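Local coordinates for aspartate--tRNA(Asp/Asn) ligase (Thermus thermophilus, PDB 1N9W), which attaches L-aspartate to both tRNA(Asp) and tRNA(Asn) with similar efficiency, activating the amino acid with ATP and passing it to the acceptor end of the tRNA, at residues R2-V5 and R6-K9; L35-R39 and S40-Q44; K51-L54 and P55-L59; R117-K120 and A121-P124. All blocks are in the same frame, centred on the assembly; numbering follows the deposited sequence.

Interaction 1: residues R2-V5 and R6-K9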
loop_
_atom_site.group_PDB
_atom_site.type_symbol
_atom_site.label_atom_id
_atom_site.label_comp_id
_atom_site.label_asym_id
_atom_site.label_seq_id
_atom_site.Cartn_x
_atom_site.Cartn_y
_atom_site.Cartn_z
ATOM N N ARG B 2 19.580 2.982 -22.185
ATOM C CA ARG B 2 19.665 3.835 -21.008
ATOM C C ARG B 2 20.243 3.035 -19.845
ATOM O O ARG B 2 19.773 1.940 -19.535
ATOM C CB ARG B 2 18.285 4.391 -20.636
ATOM C CG ARG B 2 18.329 5.623 -19.716
ATOM C CD ARG B 2 18.140 5.289 -18.228
ATOM N NE ARG B 2 18.257 6.479 -17.371
ATOM C CZ ARG B 2 17.502 6.721 -16.298
ATOM N NH1 ARG B 2 16.560 5.862 -15.935
ATOM N NH2 ARG B 2 17.684 7.825 -15.582
ATOM N N VAL B 3 21.280 3.586 -19.223
ATOM C CA VAL B 3 21.935 2.944 -18.088
ATOM C C VAL B 3 21.867 3.850 -16.853
ATOM O O VAL B 3 22.091 5.054 -16.942
ATOM C CB VAL B 3 23.441 2.651 -18.394
ATOM C CG1 VAL B 3 24.076 1.915 -17.225
ATOM C CG2 VAL B 3 23.572 1.842 -19.678
ATOM N N LEU B 4 21.549 3.257 -15.707
ATOM C CA LEU B 4 21.482 3.981 -14.449
ATOM C C LEU B 4 22.896 4.130 -13.887
ATOM O O LEU B 4 23.779 3.320 -14.178
ATOM C CB LEU B 4 20.626 3.213 -13.452
ATOM C CG LEU B 4 19.109 3.334 -13.609
ATOM C CD1 LEU B 4 18.386 2.225 -12.818
ATOM C CD2 LEU B 4 18.694 4.705 -13.100
ATOM N N VAL B 5 23.104 5.164 -13.083
ATOM C CA VAL B 5 24.399 5.406 -12.469
ATOM C C VAL B 5 24.923 4.184 -11.695
ATOM O O VAL B 5 26.112 3.877 -11.736
ATOM C CB VAL B 5 24.329 6.627 -11.523
ATOM C CG1 VAL B 5 25.631 6.752 -10.713
ATOM C CG2 VAL B 5 24.088 7.895 -12.341
ATOM N N ARG B 6 24.039 3.471 -11.007
ATOM C CA ARG B 6 24.501 2.321 -10.242
ATOM C C ARG B 6 25.014 1.154 -11.091
ATOM O O ARG B 6 25.824 0.366 -10.618
ATOM C CB ARG B 6 23.413 1.824 -9.283
ATOM C CG ARG B 6 22.134 1.337 -9.938
ATOM C CD ARG B 6 21.291 0.573 -8.932
ATOM N NE ARG B 6 19.938 0.363 -9.449
ATOM C CZ ARG B 6 18.863 1.008 -8.999
ATOM N NH1 ARG B 6 18.980 1.895 -8.009
ATOM N NH2 ARG B 6 17.689 0.783 -9.559
ATOM N N ASP B 7 24.568 1.050 -12.338
ATOM C CA ASP B 7 25.003 -0.052 -13.177
ATOM C C ASP B 7 26.149 0.312 -14.117
ATOM O O ASP B 7 26.608 -0.516 -14.904
ATOM C CB ASP B 7 23.815 -0.584 -13.980
ATOM C CG ASP B 7 22.653 -0.969 -13.100
ATOM O OD1 ASP B 7 22.872 -1.715 -12.126
ATOM O OD2 ASP B 7 21.510 -0.523 -13.376
ATOM N N LEU B 8 26.620 1.548 -14.038
ATOM C CA LEU B 8 27.691 1.966 -14.926
ATOM C C LEU B 8 28.957 1.110 -14.798
ATOM O O LEU B 8 29.694 0.957 -15.769
ATOM C CB LEU B 8 28.020 3.448 -14.713
ATOM C CG LEU B 8 26.914 4.437 -15.099
ATOM C CD1 LEU B 8 27.355 5.850 -14.707
ATOM C CD2 LEU B 8 26.621 4.361 -16.606
ATOM N N LYS B 9 29.210 0.550 -13.619
ATOM C CA LYS B 9 30.390 -0.297 -13.436
ATOM C C LYS B 9 30.488 -1.387 -14.503
ATOM O O LYS B 9 31.580 -1.744 -14.942
ATOM C CB LYS B 9 30.371 -0.980 -12.064
ATOM C CG LYS B 9 31.055 -0.202 -10.945
ATOM C CD LYS B 9 30.315 1.082 -10.586
ATOM C CE LYS B 9 31.048 1.835 -9.481
ATOM N NZ LYS B 9 30.379 3.119 -9.125
HETATM O O HOH W 1 20.748 0.646 -15.681
HETATM O O HOH W 2 28.611 4.426 -10.693
#
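The carbonyl oxygen of Val5 is held from two directions as the chain turns toward Leu8. A water donates to Val5 O at 2.8 Å and accepts from the ammonium group at the end of Lys9, with Lys9 NZ 2.7 Å from the water oxygen. The second grip is weak: Leu8 N lies 3.3 Å from Val5 O, although the N-H points well at it. One residue earlier the same i to i+3 spacing gives a shorter bond, Asp7 N to Leu4 O at 3.0 Å, in which the donor sits above the carbonyl plane rather than in it. A second water also ties the turn: it accepts from Leu4 N and donates to Asp7 OD2, 2.7 Å from that carboxylate oxygen. Asp7 CG lies beside its own backbone N (chi1 -55°), which brings OD2 back over the Leu4 CB.

Two side-chain contacts complete the turn. Leu4 and Arg6 run side by side, and Leu4 CD1 lies over one face of the guanidinium, 3.6 Å from Arg6 NH2; the charge itself is paired with Asp143 of the second subunit. On the inner side Val3 CG1 meets Leu8 CD2 at 3.6 Å.

The turn lies just ahead of strand 15-28, to which Val3 is joined through backbone bonding with Glu17. Val3 and Leu8 pack on Val16, Leu8 reaches Leu18 as well, and both Val5 and Leu8 rest on Val43 of strand 41-47, so that the N-terminal segment lies against the OB-fold domain.

Interaction 2: residues L35-R39 and S40-Q44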
loop_
_atom_site.group_PDB
_atom_site.type_symbol
_atom_site.label_atom_id
_atom_site.label_comp_id
_atom_site.label_asym_id
_atom_site.label_seq_id
_atom_site.Cartn_x
_atom_site.Cartn_y
_atom_site.Cartn_z
ATOM N N LEU B 35 27.940 17.061 -12.957
ATOM C CA LEU B 35 27.641 15.983 -12.047
ATOM C C LEU B 35 26.183 15.699 -12.377
ATOM O O LEU B 35 25.339 16.575 -12.208
ATOM C CB LEU B 35 27.778 16.454 -10.604
ATOM C CG LEU B 35 27.969 15.291 -9.653
ATOM C CD1 LEU B 35 29.408 14.790 -9.760
ATOM C CD2 LEU B 35 27.648 15.722 -8.225
ATOM N N LEU B 36 25.895 14.508 -12.893
ATOM C CA LEU B 36 24.527 14.145 -13.253
ATOM C C LEU B 36 23.994 13.171 -12.234
ATOM O O LEU B 36 24.692 12.227 -11.864
ATOM C CB LEU B 36 24.483 13.488 -14.646
ATOM C CG LEU B 36 23.113 13.058 -15.196
ATOM C CD1 LEU B 36 23.128 13.066 -16.739
ATOM C CD2 LEU B 36 22.732 11.675 -14.669
ATOM N N ARG B 37 22.777 13.381 -11.747
ATOM C CA ARG B 37 22.262 12.399 -10.805
ATOM C C ARG B 37 20.924 11.834 -11.224
ATOM O O ARG B 37 20.032 12.562 -11.663
ATOM C CB ARG B 37 22.145 12.965 -9.389
ATOM C CG ARG B 37 21.028 13.914 -9.221
ATOM C CD ARG B 37 20.402 13.982 -7.828
ATOM N NE ARG B 37 19.172 14.721 -8.140
ATOM C CZ ARG B 37 19.079 16.044 -8.203
ATOM N NH1 ARG B 37 20.121 16.823 -7.906
ATOM N NH2 ARG B 37 17.998 16.576 -8.740
ATOM N N ASP B 38 20.796 10.520 -11.120
ATOM C CA ASP B 38 19.525 9.923 -11.446
ATOM C C ASP B 38 18.995 9.301 -10.148
ATOM O O ASP B 38 19.551 9.564 -9.077
ATOM C CB ASP B 38 19.623 8.937 -12.650
ATOM C CG ASP B 38 20.595 7.793 -12.432
ATOM O OD1 ASP B 38 20.822 7.422 -11.262
ATOM O OD2 ASP B 38 21.097 7.229 -13.442
ATOM N N ARG B 39 17.915 8.533 -10.228
ATOM C CA ARG B 39 17.337 7.955 -9.032
ATOM C C ARG B 39 18.274 7.004 -8.306
ATOM O O ARG B 39 18.031 6.642 -7.156
ATOM C CB ARG B 39 16.007 7.251 -9.363
ATOM C CG ARG B 39 16.089 6.134 -10.411
ATOM C CD ARG B 39 14.697 5.558 -10.697
ATOM N NE ARG B 39 14.731 4.334 -11.475
ATOM C CZ ARG B 39 14.763 4.281 -12.801
ATOM N NH1 ARG B 39 14.763 5.398 -13.513
ATOM N NH2 ARG B 39 14.799 3.106 -13.410
ATOM N N SER B 40 19.360 6.613 -8.965
ATOM C CA SER B 40 20.308 5.663 -8.357
ATOM C C SER B 40 21.635 6.271 -7.907
ATOM O O SER B 40 22.459 5.573 -7.324
ATOM C CB SER B 40 20.599 4.506 -9.317
ATOM O OG SER B 40 21.425 4.941 -10.381
ATOM N N GLY B 41 21.854 7.558 -8.167
ATOM C CA GLY B 41 23.106 8.159 -7.729
ATOM C C GLY B 41 23.626 9.298 -8.588
ATOM O O GLY B 41 22.888 9.870 -9.396
ATOM N N VAL B 42 24.901 9.642 -8.404
ATOM C CA VAL B 42 25.505 10.718 -9.181
ATOM C C VAL B 42 26.734 10.247 -9.950
ATOM O O VAL B 42 27.485 9.383 -9.493
ATOM C CB VAL B 42 25.932 11.933 -8.294
ATOM C CG1 VAL B 42 24.729 12.475 -7.523
ATOM C CG2 VAL B 42 27.043 11.523 -7.329
ATOM N N VAL B 43 26.923 10.822 -11.126
ATOM C CA VAL B 43 28.065 10.488 -11.951
ATOM C C VAL B 43 28.654 11.747 -12.591
ATOM O O VAL B 43 27.925 12.673 -12.974
ATOM C CB VAL B 43 27.692 9.471 -13.062
ATOM C CG1 VAL B 43 26.708 10.097 -14.065
ATOM C CG2 VAL B 43 28.950 9.000 -13.766
ATOM N N GLN B 44 29.981 11.781 -12.686
ATOM C CA GLN B 44 30.681 12.899 -13.292
ATOM C C GLN B 44 30.586 12.729 -14.802
ATOM O O GLN B 44 30.744 11.624 -15.334
ATOM C CB GLN B 44 32.168 12.923 -12.864
ATOM C CG GLN B 44 32.959 14.136 -13.411
ATOM C CD GLN B 44 34.376 14.273 -12.845
ATOM O OE1 GLN B 44 35.343 13.684 -13.362
ATOM N NE2 GLN B 44 34.506 15.060 -11.774
#
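The carboxylate of Asp38 is the flat group on which Ser40 closes, and both donors of Ser40 approach the same face of it. The hydroxyl, Ser40 OG, reaches Asp38 OD1 at 2.7 Å on the syn side, 22° out of the carboxylate plane; Ser40 N comes to Asp38 OD1 at 2.8 Å on the anti side, farther out of the plane. The second of these makes an Asx turn. It forms because Asp38 CG lies between its own backbone N and carbonyl carbon (chi1 59°), which swings OD1 over the loop.

The loop is the two-residue type I turn of a beta hairpin, Asp38 to Gly41, joining strands 31-38 and 41-47 of the OB fold. Gly41 has backbone angles that would press a CB against the preceding carbonyl oxygen. Asp38 N donates to Gly41 O at 2.8 Å, approaching nearly along the C=O direction though with a bent N-H, while the return bond from Gly41 N to Asp38 O is longer, 3.2 Å. Farther along, Leu36 and Val43 form a hydrogen-bonded pair, 2.7 Å from Leu36 N to Val43 O. Arg37 and Val42 form a non-hydrogen-bonded pair, and Leu35 crosses toward Val42 on that face.

The arginines reach outward: Arg37 forms a salt bridge with Glu56 and a hydrogen bond with His23, and Arg39 pairs with Glu191 and Asp143 of the second subunit. Gln44, at the far end, is a tRNA-interacting residue. With OD2 of Asp38 accepting from Val5 N, this buried carboxylate accepts from three N-H or O-H donors, which would probably favour its charged form.

Interaction 3: residues K51-L54 and P55-L59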
loop_
_atom_site.group_PDB
_atom_site.type_symbol
_atom_site.label_atom_id
_atom_site.label_comp_id
_atom_site.label_asym_id
_atom_site.label_seq_id
_atom_site.Cartn_x
_atom_site.Cartn_y
_atom_site.Cartn_z
ATOM N N LYS B 51 27.184 25.527 -24.075
ATOM C CA LYS B 51 26.553 26.622 -23.366
ATOM C C LYS B 51 25.765 25.864 -22.304
ATOM O O LYS B 51 24.655 25.397 -22.554
ATOM C CB LYS B 51 25.619 27.393 -24.300
ATOM C CG LYS B 51 26.336 27.978 -25.508
ATOM C CD LYS B 51 25.411 28.832 -26.348
ATOM C CE LYS B 51 26.156 29.464 -27.504
ATOM N NZ LYS B 51 25.283 30.442 -28.207
ATOM N N LEU B 52 26.365 25.720 -21.130
ATOM C CA LEU B 52 25.756 24.970 -20.040
ATOM C C LEU B 52 24.475 25.566 -19.459
ATOM O O LEU B 52 24.367 26.779 -19.266
ATOM C CB LEU B 52 26.788 24.770 -18.920
ATOM C CG LEU B 52 28.029 23.947 -19.300
ATOM C CD1 LEU B 52 29.025 23.939 -18.145
ATOM C CD2 LEU B 52 27.608 22.514 -19.667
ATOM N N PRO B 53 23.477 24.708 -19.187
ATOM C CA PRO B 53 22.199 25.142 -18.617
ATOM C C PRO B 53 22.383 25.254 -17.105
ATOM O O PRO B 53 23.434 24.869 -16.590
ATOM C CB PRO B 53 21.256 24.010 -19.006
ATOM C CG PRO B 53 22.139 22.804 -18.860
ATOM C CD PRO B 53 23.462 23.260 -19.472
ATOM N N LEU B 54 21.380 25.766 -16.394
ATOM C CA LEU B 54 21.483 25.916 -14.941
ATOM C C LEU B 54 21.356 24.588 -14.195
ATOM O O LEU B 54 20.918 23.587 -14.756
ATOM C CB LEU B 54 20.399 26.885 -14.420
ATOM C CG LEU B 54 20.567 28.386 -14.709
ATOM C CD1 LEU B 54 19.290 29.180 -14.319
ATOM C CD2 LEU B 54 21.775 28.903 -13.929
ATOM N N PRO B 55 21.769 24.568 -12.914
ATOM C CA PRO B 55 21.668 23.345 -12.116
ATOM C C PRO B 55 20.187 22.958 -12.018
ATOM O O PRO B 55 19.304 23.825 -12.068
ATOM C CB PRO B 55 22.247 23.761 -10.766
ATOM C CG PRO B 55 23.257 24.800 -11.142
ATOM C CD PRO B 55 22.558 25.598 -12.214
ATOM N N GLU B 56 19.942 21.660 -11.875
ATOM C CA GLU B 56 18.609 21.078 -11.779
ATOM C C GLU B 56 17.882 20.999 -13.121
ATOM O O GLU B 56 16.671 20.789 -13.171
ATOM C CB GLU B 56 17.742 21.810 -10.735
ATOM C CG GLU B 56 18.099 21.476 -9.278
ATOM C CD GLU B 56 18.295 19.976 -9.025
ATOM O OE1 GLU B 56 17.452 19.162 -9.469
ATOM O OE2 GLU B 56 19.300 19.610 -8.377
ATOM N N SER B 57 18.610 21.183 -14.217
ATOM C CA SER B 57 17.994 21.054 -15.536
ATOM C C SER B 57 17.939 19.551 -15.791
ATOM O O SER B 57 18.815 18.807 -15.329
ATOM C CB SER B 57 18.848 21.726 -16.621
ATOM O OG SER B 57 18.642 23.126 -16.661
ATOM N N ALA B 58 16.910 19.094 -16.496
ATOM C CA ALA B 58 16.790 17.675 -16.815
ATOM C C ALA B 58 17.625 17.455 -18.068
ATOM O O ALA B 58 17.505 18.201 -19.040
ATOM C CB ALA B 58 15.335 17.308 -17.066
ATOM N N LEU B 59 18.469 16.429 -18.044
ATOM C CA LEU B 59 19.351 16.151 -19.172
ATOM C C LEU B 59 19.389 14.715 -19.665
ATOM O O LEU B 59 19.002 13.767 -18.977
ATOM C CB LEU B 59 20.790 16.499 -18.795
ATOM C CG LEU B 59 21.190 17.810 -18.147
ATOM C CD1 LEU B 59 22.666 17.713 -17.819
ATOM C CD2 LEU B 59 20.908 18.980 -19.064
#
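Ser57 folds back on Leu54 to close a type II beta turn, Leu54 to Ser57, that leads the chain into strand 58-67 of the OB fold. The main tie is made by the side chain: Ser57 OG donates to Leu54 O at 3.0 Å, its oxygen tilted 29° from the carbonyl plane. The backbone bond expected of such a turn is also present but weak, with Ser57 N 3.4 Å from Leu54 O. Ser57 OG lies beside its own backbone N (chi1 -81°), and this places the hydroxyl next to Ser57 N, where both can reach the one carbonyl oxygen.

Pro55 and Glu56 fill the corner. A proline suits the first corner position, whereas Glu56 takes the positive phi, 76°, that the second requires and that glycine adopts more readily. Beside the turn Pro53 CB touches Ser57 OG at 3.6 Å, and Pro53 CG crosses over Leu59 CD2 at 4.0 Å.

In the next shell, Val84 of strand 81-84 packs on both Pro53 and Leu59, and Ser57 OG is also hydrogen-bonded to Ala88 N. The carboxylate of Glu56, already paired with Arg37, bridges to Arg117 as well. With an alanine in place of Ser57, Leu54 O would probably be left with the weak backbone bond as its remaining tie in the turn, and Ala88 N would lose its partner.

At the start of the turn Leu54 crosses the proline ring, its CD2 3.8 Å from Pro55 CD, and Leu54 CB lies 3.3 Å from Pro55 CD, tighter than usual van der Waals contact, as the peptide bond joining the two residues makes likely.

Interaction 4: residues R117-K120 and A121-P124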
loop_
_atom_site.group_PDB
_atom_site.type_symbol
_atom_site.label_atom_id
_atom_site.label_comp_id
_atom_site.label_asym_id
_atom_site.label_seq_id
_atom_site.Cartn_x
_atom_site.Cartn_y
_atom_site.Cartn_z
ATOM N N ARG B 117 14.994 16.556 -3.793
ATOM C CA ARG B 117 15.673 15.819 -4.845
ATOM C C ARG B 117 17.062 15.361 -4.386
ATOM O O ARG B 117 17.617 14.422 -4.942
ATOM C CB ARG B 117 15.782 16.678 -6.111
ATOM C CG ARG B 117 14.453 17.021 -6.762
ATOM C CD ARG B 117 14.714 17.832 -8.011
ATOM N NE ARG B 117 13.520 18.300 -8.699
ATOM C CZ ARG B 117 13.558 19.024 -9.817
ATOM N NH1 ARG B 117 14.729 19.347 -10.349
ATOM N NH2 ARG B 117 12.436 19.422 -10.414
ATOM N N GLY B 118 17.610 16.012 -3.359
ATOM C CA GLY B 118 18.923 15.624 -2.864
ATOM C C GLY B 118 18.972 14.154 -2.479
ATOM O O GLY B 118 17.957 13.595 -2.058
ATOM N N GLU B 119 20.140 13.531 -2.626
ATOM C CA GLU B 119 20.314 12.112 -2.298
ATOM C C GLU B 119 19.986 11.784 -0.843
ATOM O O GLU B 119 19.283 10.816 -0.559
ATOM C CB GLU B 119 21.755 11.652 -2.565
ATOM C CG GLU B 119 22.186 11.650 -4.018
ATOM C CD GLU B 119 23.442 10.805 -4.248
ATOM O OE1 GLU B 119 23.327 9.562 -4.321
ATOM O OE2 GLU B 119 24.539 11.388 -4.345
ATOM N N LYS B 120 20.518 12.584 0.073
ATOM C CA LYS B 120 20.286 12.350 1.482
ATOM C C LYS B 120 18.883 12.739 1.900
ATOM O O LYS B 120 18.313 12.144 2.806
ATOM C CB LYS B 120 21.305 13.115 2.323
ATOM C CG LYS B 120 22.719 12.571 2.215
ATOM C CD LYS B 120 23.649 13.329 3.145
ATOM C CE LYS B 120 25.083 12.835 3.040
ATOM N NZ LYS B 120 25.968 13.616 3.947
ATOM N N ALA B 121 18.318 13.739 1.241
ATOM C CA ALA B 121 16.972 14.177 1.577
ATOM C C ALA B 121 15.907 13.168 1.138
ATOM O O ALA B 121 14.906 12.975 1.831
ATOM C CB ALA B 121 16.695 15.541 0.944
ATOM N N ARG B 122 16.138 12.519 0.001
ATOM C CA ARG B 122 15.190 11.542 -0.560
ATOM C C ARG B 122 15.372 10.128 0.016
ATOM O O ARG B 122 14.428 9.338 0.049
ATOM C CB ARG B 122 15.390 11.461 -2.086
ATOM C CG ARG B 122 16.296 10.289 -2.505
ATOM C CD ARG B 122 17.422 10.624 -3.496
ATOM N NE ARG B 122 16.969 10.861 -4.850
ATOM C CZ ARG B 122 17.697 10.622 -5.945
ATOM N NH1 ARG B 122 18.925 10.126 -5.861
ATOM N NH2 ARG B 122 17.189 10.890 -7.142
ATOM N N ALA B 123 16.592 9.821 0.453
ATOM C CA ALA B 123 16.913 8.494 0.961
ATOM C C ALA B 123 15.982 7.900 2.031
ATOM O O ALA B 123 15.608 6.731 1.952
ATOM C CB ALA B 123 18.372 8.464 1.444
ATOM N N PRO B 124 15.590 8.690 3.043
ATOM C CA PRO B 124 14.699 8.143 4.080
ATOM C C PRO B 124 13.352 7.661 3.517
ATOM O O PRO B 124 12.763 6.697 4.020
ATOM C CB PRO B 124 14.519 9.321 5.045
ATOM C CG PRO B 124 15.795 10.100 4.882
ATOM C CD PRO B 124 16.009 10.063 3.377
HETATM O O HOH W 3 20.973 8.378 -4.447
#
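Arg122 and Gly118 meet in the first turn of helix 119-141, a local helix-start contact beside the beta domain, with Gly118 as N-cap. Two backbone bonds set the turn going: Arg122 N to Gly118 O at 3.0 Å and Ala123 N to Glu119 O, also 3.0 Å.

The Arg122 side chain folds back over this end of the helix instead of running outward. It bends at chi2 (-132°) and chi3 (-73°), bringing Arg122 CD to 3.3 Å from Gly118 O and against the CA of Glu119. The guanidinium then has Arg117 O over one face, 3.5 Å above its plane and offset toward the rim of the group. Glu119 and Arg122 make no direct ion pair; their planar groups stand 88° apart, and a water links them, donating to Glu119 OE1 at 2.6 Å and accepting weakly from Arg122 NH1. The firmer partner of Arg122 is Val189 O of the second subunit, reached through NH2, while NH1 makes a weak bond to Asp38 O. A leucine in place of Arg122 would probably leave Val189 O without this donor and undo the water link to Glu119.

Farther along, Pro124 has no N-H to give, and its CD packs on Lys120 O at 3.2 Å, where the helix kinks. With glycine at the N-cap position and proline at the kink, this helix start lies within the class II synthetase domain, close to the dimer interface.

In the fold
Interactions 1, 2 and 3 belong to the beta domain, while interaction 4 starts a helix of the class II domain. The hairpin of interaction 2 is the most buried; the other three are partly buried, and interactions 1 and 4 each include solvent-exposed residues. Interactions 2 and 3 reach the same sheet, one through paired strands, the other through a turn. Interaction 2 touches each of the others, and 3 and 4 meet through a salt bridge, whereas interaction 1 stays about 7 Å, at nearest atoms, from both 3 and 4. Waters bridge groups within 1 and within 4, while a carboxylate and a serine hydroxyl lock the turns of 2 and 3. All four approach the second subunit.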